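PDB 3N08: UPF0098 protein CT_736 from Chlamydia trachomatis, which is of uncharacterised function but, as a bacterial homologue of phosphatidylethanolamine-binding proteins and Raf kinase inhibitor protein, may bind anionic or phosphorylated ligands. Local coordinates for residues K19-S22 / G27-P30; I47-D52 / V127-L132; P101-P104 / R109-F112. One frame throughout, in Å; residues are numbered along the deposited sequence. Where two conformers were deposited one is given.

Contact 1 (K19-S22 / G27-P30); sequences KKYS and GISP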
loop_
_atom_site.group_PDB
_atom_site.type_symbol
_atom_site.label_atom_id
_atom_site.label_comp_id
_atom_site.label_asym_id
_atom_site.label_seq_id
_atom_site.Cartn_x
_atom_site.Cartn_y
_atom_site.Cartn_z
ATOM N N LYS B 19 5.660 10.431 -19.912
ATOM C CA LYS B 19 6.845 10.801 -20.664
ATOM C C LYS B 19 7.671 11.897 -19.983
ATOM O O LYS B 19 8.896 11.903 -20.061
ATOM C CB LYS B 19 6.401 11.240 -22.050
ATOM C CG LYS B 19 7.541 11.700 -22.936
ATOM C CD LYS B 19 7.070 11.929 -24.366
ATOM C CE LYS B 19 6.933 10.604 -25.099
ATOM N NZ LYS B 19 6.523 10.850 -26.515
ATOM N N LYS B 20 6.984 12.829 -19.328
ATOM C CA LYS B 20 7.612 13.966 -18.664
ATOM C C LYS B 20 8.743 13.542 -17.695
ATOM O O LYS B 20 9.691 14.289 -17.458
ATOM C CB LYS B 20 6.498 14.678 -17.879
ATOM C CG LYS B 20 6.868 15.914 -17.100
ATOM C CD LYS B 20 5.632 16.373 -16.321
ATOM C CE LYS B 20 5.784 17.759 -15.721
ATOM N NZ LYS B 20 5.558 18.830 -16.721
ATOM N N TYR B 21 8.622 12.360 -17.102
ATOM C CA TYR B 21 9.572 11.908 -16.071
ATOM C C TYR B 21 10.673 11.033 -16.661
ATOM O O TYR B 21 11.559 10.571 -15.929
ATOM C CB TYR B 21 8.823 11.164 -14.961
ATOM C CG TYR B 21 7.644 11.974 -14.487
ATOM C CD1 TYR B 21 7.807 13.226 -13.913
ATOM C CD2 TYR B 21 6.352 11.512 -14.679
ATOM C CE1 TYR B 21 6.704 13.990 -13.523
ATOM C CE2 TYR B 21 5.262 12.257 -14.314
ATOM C CZ TYR B 21 5.439 13.491 -13.715
ATOM O OH TYR B 21 4.345 14.237 -13.321
ATOM N N SER B 22 10.651 10.846 -17.985
ATOM C CA SER B 22 11.638 10.056 -18.686
ATOM C C SER B 22 12.630 10.947 -19.438
ATOM O O SER B 22 12.457 12.146 -19.512
ATOM C CB SER B 22 10.948 9.136 -19.708
ATOM O OG SER B 22 10.571 9.854 -20.878
ATOM N N GLY B 27 12.412 15.027 -17.918
ATOM C CA GLY B 27 13.197 14.097 -17.132
ATOM C C GLY B 27 13.276 14.428 -15.657
ATOM O O GLY B 27 14.242 14.083 -14.985
ATOM N N ILE B 28 12.260 15.092 -15.136
ATOM C CA ILE B 28 12.246 15.413 -13.715
ATOM C C ILE B 28 11.691 14.251 -12.899
ATOM O O ILE B 28 11.034 13.339 -13.419
ATOM C CB ILE B 28 11.453 16.716 -13.427
ATOM C CG1 ILE B 28 9.971 16.503 -13.729
ATOM C CG2 ILE B 28 12.022 17.898 -14.245
ATOM C CD1 ILE B 28 9.090 17.723 -13.446
ATOM N N SER B 29 11.973 14.268 -11.602
ATOM C CA SER B 29 11.517 13.211 -10.714
ATOM C C SER B 29 9.986 13.216 -10.631
ATOM O O SER B 29 9.364 14.281 -10.643
ATOM C CB SER B 29 12.174 13.363 -9.334
ATOM O OG SER B 29 11.728 14.550 -8.688
ATOM N N PRO B 30 9.366 12.031 -10.604
ATOM C CA PRO B 30 7.904 11.949 -10.567
ATOM C C PRO B 30 7.361 12.287 -9.185
ATOM O O PRO B 30 8.077 12.135 -8.181
ATOM C CB PRO B 30 7.638 10.470 -10.872
ATOM C CG PRO B 30 8.877 9.766 -10.307
ATOM C CD PRO B 30 10.013 10.707 -10.592
#
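The phenol ring of Y21 meets residues 28-30 on two of its sides, one face and one edge. P30 lies over the face: its CA stands 3.9 Å from the centroid of the Y21 ring and 23° off the ring normal, which satisfies a CH-pi contact, although the atom is displaced from the ring centre toward the rim. P30 CB adds an apolar touch on Y21 CG, and the two side chains pass at a slant. At the edge, in the plane of the ring, the carbonyl oxygen of I28 comes to 3.3 Å from Y21 CD1. The same oxygen takes a CA-H...O contact from Y21 CA, with an angle of 134° at the hydrogen, so one carbonyl lies against both backbone and ring of the tyrosine. With chi1 at -50°, CG of Y21 sits opposite its own carbonyl carbon, and the ring is directed along residues 28-30. The face opposite P30 has K20 CB above its centre, 4.2 Å from the plane. Farther along that lysine, which was modelled in two conformers, K20 CE touches I28 CD1 at 4.0 Å in the one given.

The backbone closes the loop with a single hydrogen bond across the segments, from G27 N to K20 O at 2.9 Å. Within 19-22, K19 O receives both the backbone N and the OG of S22, the hydroxyl bond lying in the carbonyl plane on a lone pair, which ties off the 3-10 turn.

The hydroxyl of Y21 is hydrogen-bonded to E80. Both segments belong to the loop between strands 15-16 and 32-35; K19 and S22 pack on Y150 of strand 140-150, and S29 pairs through its backbone with G81.

Contact 2 (I47-D52 / V127-L132); sequences IVEDPD and VTKEQL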
loop_
_atom_site.group_PDB
_atom_site.type_symbol
_atom_site.label_atom_id
_atom_site.label_comp_id
_atom_site.label_asym_id
_atom_site.label_seq_id
_atom_site.Cartn_x
_atom_site.Cartn_y
_atom_site.Cartn_z
ATOM N N ILE B 47 14.248 4.056 -2.542
ATOM C CA ILE B 47 15.196 3.495 -3.508
ATOM C C ILE B 47 14.404 3.190 -4.778
ATOM O O ILE B 47 13.401 2.494 -4.716
ATOM C CB ILE B 47 15.889 2.234 -2.980
ATOM C CG1 ILE B 47 16.652 2.546 -1.702
ATOM C CG2 ILE B 47 16.812 1.631 -4.055
ATOM C CD1 ILE B 47 17.256 1.331 -1.029
ATOM N N VAL B 48 14.869 3.691 -5.925
ATOM C CA VAL B 48 14.207 3.432 -7.196
ATOM C C VAL B 48 15.186 2.699 -8.075
ATOM O O VAL B 48 16.329 3.140 -8.260
ATOM C CB VAL B 48 13.768 4.732 -7.882
ATOM C CG1 VAL B 48 13.026 4.475 -9.169
ATOM C CG2 VAL B 48 12.939 5.588 -6.931
ATOM N N GLU B 49 14.739 1.593 -8.637
ATOM C CA GLU B 49 15.627 0.782 -9.431
ATOM C C GLU B 49 14.938 0.094 -10.587
ATOM O O GLU B 49 13.721 -0.090 -10.596
ATOM C CB GLU B 49 16.335 -0.223 -8.559
ATOM C CG GLU B 49 15.417 -1.158 -7.850
ATOM C CD GLU B 49 16.140 -2.012 -6.803
ATOM O OE1 GLU B 49 17.120 -1.529 -6.195
ATOM O OE2 GLU B 49 15.740 -3.175 -6.598
ATOM N N ASP B 50 15.769 -0.322 -11.551
ATOM C CA ASP B 50 15.337 -0.960 -12.803
ATOM C C ASP B 50 15.998 -2.336 -12.936
ATOM O O ASP B 50 17.177 -2.438 -13.236
ATOM C CB ASP B 50 15.729 -0.046 -13.953
ATOM C CG ASP B 50 15.362 -0.606 -15.338
ATOM O OD1 ASP B 50 14.712 -1.659 -15.448
ATOM O OD2 ASP B 50 15.712 0.093 -16.330
ATOM N N PRO B 51 15.251 -3.410 -12.666
ATOM C CA PRO B 51 15.797 -4.758 -12.788
ATOM C C PRO B 51 15.784 -5.235 -14.243
ATOM O O PRO B 51 16.175 -6.380 -14.522
ATOM C CB PRO B 51 14.831 -5.583 -11.933
ATOM C CG PRO B 51 13.505 -4.860 -12.122
ATOM C CD PRO B 51 13.870 -3.411 -12.142
ATOM N N ASP B 52 15.362 -4.386 -15.177
ATOM C CA ASP B 52 15.221 -4.744 -16.588
ATOM C C ASP B 52 16.303 -4.062 -17.432
ATOM O O ASP B 52 16.257 -4.037 -18.662
ATOM C CB ASP B 52 13.826 -4.371 -17.107
ATOM C CG ASP B 52 12.732 -5.199 -16.469
ATOM O OD1 ASP B 52 13.021 -6.289 -15.964
ATOM O OD2 ASP B 52 11.564 -4.775 -16.474
ATOM N N VAL B 127 26.380 8.169 -0.598
ATOM C CA VAL B 127 25.906 6.861 -0.155
ATOM C C VAL B 127 25.401 5.994 -1.314
ATOM O O VAL B 127 24.556 6.418 -2.097
ATOM C CB VAL B 127 24.783 7.021 0.911
ATOM C CG1 VAL B 127 24.109 5.680 1.213
ATOM C CG2 VAL B 127 25.377 7.640 2.173
ATOM N N THR B 128 25.934 4.788 -1.421
ATOM C CA THR B 128 25.468 3.826 -2.411
ATOM C C THR B 128 24.351 2.949 -1.831
ATOM O O THR B 128 24.162 2.878 -0.619
ATOM C CB THR B 128 26.595 2.876 -2.834
ATOM O OG1 THR B 128 27.000 2.100 -1.698
ATOM C CG2 THR B 128 27.796 3.642 -3.395
ATOM N N LYS B 129 23.624 2.253 -2.698
ATOM C CA LYS B 129 22.605 1.335 -2.225
ATOM C C LYS B 129 23.156 0.317 -1.220
ATOM O O LYS B 129 22.542 0.078 -0.187
ATOM C CB LYS B 129 21.960 0.603 -3.402
ATOM C CG LYS B 129 20.915 -0.415 -2.935
ATOM C CD LYS B 129 20.200 -1.114 -4.066
ATOM C CE LYS B 129 19.310 -2.237 -3.555
ATOM N NZ LYS B 129 18.876 -3.106 -4.677
ATOM N N GLU B 130 24.296 -0.293 -1.532
ATOM C CA GLU B 130 24.874 -1.278 -0.632
ATOM C C GLU B 130 25.120 -0.689 0.759
ATOM O O GLU B 130 24.785 -1.306 1.765
ATOM C CB GLU B 130 26.169 -1.850 -1.211
ATOM C CG GLU B 130 26.825 -2.896 -0.325
ATOM C CD GLU B 130 28.066 -3.516 -0.955
ATOM O OE1 GLU B 130 28.715 -2.852 -1.793
ATOM O OE2 GLU B 130 28.393 -4.673 -0.613
ATOM N N GLN B 131 25.700 0.506 0.812
ATOM C CA GLN B 131 25.980 1.167 2.096
ATOM C C GLN B 131 24.696 1.519 2.862
ATOM O O GLN B 131 24.605 1.378 4.087
ATOM C CB GLN B 131 26.780 2.441 1.853
ATOM C CG GLN B 131 28.200 2.191 1.383
ATOM C CD GLN B 131 28.890 3.466 0.940
ATOM O OE1 GLN B 131 28.251 4.435 0.562
ATOM N NE2 GLN B 131 30.213 3.464 1.003
ATOM N N LEU B 132 23.699 1.977 2.117
ATOM C CA LEU B 132 22.408 2.339 2.680
ATOM C C LEU B 132 21.711 1.131 3.297
ATOM O O LEU B 132 21.189 1.197 4.412
ATOM C CB LEU B 132 21.543 2.975 1.591
ATOM C CG LEU B 132 20.152 3.382 2.039
ATOM C CD1 LEU B 132 20.200 4.271 3.282
ATOM C CD2 LEU B 132 19.469 4.111 0.903
HETATM O O HOH W 1 16.210 -5.160 -5.317
#
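At a capped helix start, K129 and L132 of the first turn of helix 129-136 meet E49 and I47 of strand 43-50, through a salt bridge and an apolar touch. The bridge runs from K129 NZ to E49 OE1 at 2.8 Å, and the lysine approaches on the syn side of the carboxylate, the side of the other oxygen. The two chains meet at about a right angle. K129 is extended throughout, its CG anti to the backbone N (chi1 178°), and this length carries the ammonium group from the helix to the sheet. E49 starts differently: its CG lies between the backbone N and the carbonyl carbon (chi1 60°), and the chain then runs straight out to the lysine. A water also receives a weak bond from K129 NZ, but its modelled position, 2.4 Å from E49 OE2, is too short for a normal hydrogen bond and leaves that bond doubtful.

Helix 129-136 packs over a sheet in which strand 43-50 is flanked by 63-71 and 108-117, and I64 of the former touches both E49 and K129. Beside the ion pair, I47 and L132 meet tip to tip, with I47 CD1 4.0 Å from L132 CD2. The helix start is fixed by a capping box: T128 OG1 accepts from Q131 N at 3.2 Å, nearly straight at 166°, while Q131 OE1 accepts from T128 N at 3.1 Å.

Contact 3 (P101-P104 / R109-F112); sequences PCPP and RYYF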
loop_
_atom_site.group_PDB
_atom_site.type_symbol
_atom_site.label_atom_id
_atom_site.label_comp_id
_atom_site.label_asym_id
_atom_site.label_seq_id
_atom_site.Cartn_x
_atom_site.Cartn_y
_atom_site.Cartn_z
ATOM N N PRO B 101 14.127 7.280 -16.299
ATOM C CA PRO B 101 14.025 6.161 -17.242
ATOM C C PRO B 101 14.431 6.561 -18.649
ATOM O O PRO B 101 14.015 7.601 -19.153
ATOM C CB PRO B 101 12.532 5.824 -17.197
ATOM C CG PRO B 101 12.136 6.181 -15.789
ATOM C CD PRO B 101 12.895 7.460 -15.510
ATOM N N CYS B 102 15.230 5.712 -19.297
ATOM C CA CYS B 102 15.574 5.909 -20.699
ATOM C C CYS B 102 15.894 4.538 -21.293
ATOM O O CYS B 102 17.017 4.259 -21.707
ATOM C CB CYS B 102 16.715 6.916 -20.830
ATOM S SG CYS B 102 16.812 7.683 -22.477
ATOM N N PRO B 103 14.891 3.660 -21.301
ATOM C CA PRO B 103 15.153 2.269 -21.682
ATOM C C PRO B 103 15.444 2.139 -23.167
ATOM O O PRO B 103 14.640 2.562 -23.988
ATOM C CB PRO B 103 13.839 1.570 -21.307
ATOM C CG PRO B 103 12.806 2.631 -21.355
ATOM C CD PRO B 103 13.491 3.880 -20.914
ATOM N N PRO B 104 16.589 1.557 -23.543
ATOM C CA PRO B 104 16.932 1.568 -24.973
ATOM C C PRO B 104 16.315 0.428 -25.767
ATOM O O PRO B 104 16.145 0.589 -26.986
ATOM C CB PRO B 104 18.450 1.373 -24.958
ATOM C CG PRO B 104 18.696 0.575 -23.707
ATOM C CD PRO B 104 17.728 1.146 -22.706
ATOM N N ARG B 109 10.459 -2.125 -16.209
ATOM C CA ARG B 109 9.795 -1.854 -14.945
ATOM C C ARG B 109 10.714 -1.099 -14.006
ATOM O O ARG B 109 11.892 -1.440 -13.862
ATOM C CB ARG B 109 9.407 -3.197 -14.309
ATOM C CG ARG B 109 8.422 -3.995 -15.104
ATOM C CD ARG B 109 8.349 -5.437 -14.598
ATOM N NE ARG B 109 9.617 -6.129 -14.799
ATOM C CZ ARG B 109 9.908 -7.326 -14.329
ATOM N NH1 ARG B 109 8.992 -7.980 -13.613
ATOM N NH2 ARG B 109 11.097 -7.863 -14.578
ATOM N N TYR B 110 10.170 -0.052 -13.397
ATOM C CA TYR B 110 10.881 0.776 -12.435
ATOM C C TYR B 110 10.172 0.615 -11.094
ATOM O O TYR B 110 8.993 0.976 -10.938
ATOM C CB TYR B 110 10.909 2.252 -12.909
ATOM C CG TYR B 110 11.627 2.372 -14.215
ATOM C CD1 TYR B 110 12.998 2.534 -14.270
ATOM C CD2 TYR B 110 10.942 2.198 -15.404
ATOM C CE1 TYR B 110 13.673 2.568 -15.489
ATOM C CE2 TYR B 110 11.602 2.204 -16.618
ATOM C CZ TYR B 110 12.961 2.404 -16.649
ATOM O OH TYR B 110 13.587 2.382 -17.882
ATOM N N TYR B 111 10.909 0.061 -10.139
ATOM C CA TYR B 111 10.385 -0.224 -8.806
ATOM C C TYR B 111 10.834 0.862 -7.850
ATOM O O TYR B 111 12.021 1.248 -7.817
ATOM C CB TYR B 111 10.872 -1.577 -8.326
ATOM C CG TYR B 111 10.165 -2.728 -9.002
ATOM C CD1 TYR B 111 9.021 -3.286 -8.452
ATOM C CD2 TYR B 111 10.638 -3.259 -10.201
ATOM C CE1 TYR B 111 8.375 -4.335 -9.059
ATOM C CE2 TYR B 111 9.993 -4.299 -10.807
ATOM C CZ TYR B 111 8.856 -4.834 -10.236
ATOM O OH TYR B 111 8.225 -5.886 -10.890
ATOM N N PHE B 112 9.871 1.371 -7.091
ATOM C CA PHE B 112 10.064 2.412 -6.104
ATOM C C PHE B 112 9.789 1.795 -4.739
ATOM O O PHE B 112 8.692 1.311 -4.476
ATOM C CB PHE B 112 9.054 3.530 -6.317
ATOM C CG PHE B 112 9.173 4.257 -7.623
ATOM C CD1 PHE B 112 8.828 3.646 -8.831
ATOM C CD2 PHE B 112 9.604 5.551 -7.649
ATOM C CE1 PHE B 112 8.938 4.350 -10.022
ATOM C CE2 PHE B 112 9.708 6.245 -8.836
ATOM C CZ PHE B 112 9.370 5.635 -10.022
#
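P101 and Y110 make a CH-pi contact that carries most of this interface. P101 CG stands 3.8 Å from the centroid of the Y110 ring and only 6° off its normal, so the methylene lies practically over the ring centre. P101 CB reaches the phenol end of the same ring, 3.5 Å from Y110 CZ. The torsion chi1 of Y110, -61°, puts CG opposite the carbonyl carbon and aims the ring from the strand toward residues 101-103.

The remaining contact is van der Waals packing round the hydroxyl. P103 CD approaches Y110 OH to 3.4 Å and P103 CB to 3.5 Å, the proline ring slanting past the end of the tyrosine. No hydrogen bond crosses between the segments.

A covalent link holds the proline loop from elsewhere: C102 is joined by a disulfide to C23, and the backbone of P101 is hydrogen-bonded to that same residue. Y110 also forms an edge-to-face pair with H65. Its strand, 108-117, lies between 43-50 and 140-150 in the sheet, with D50 and Y150 touching the Y110 side chain, while the loop bearing P101 and P103 precedes that strand in the chain.

Contacts 2 and 3 are buried and share a sheet, through the neighbouring strands 43-50 and 108-117, whereas contact 1 is partly buried in a loop farther from the centre of the chain. Contacts 1 and 3 both set proline against a tyrosine face, but only contact 1 adds a backbone hydrogen bond across its segments; contact 2 relies on an ion pair and an aliphatic touch. Contacts 1 and 3 meet directly, Y21 O lying 3.4 Å from P101 CD. Contacts 2 and 3 are joined by a salt bridge, D52 OD1 to R109 NH2 at 2.8 Å. Contacts 1 and 2 do not touch, their centres being 19 Å apart.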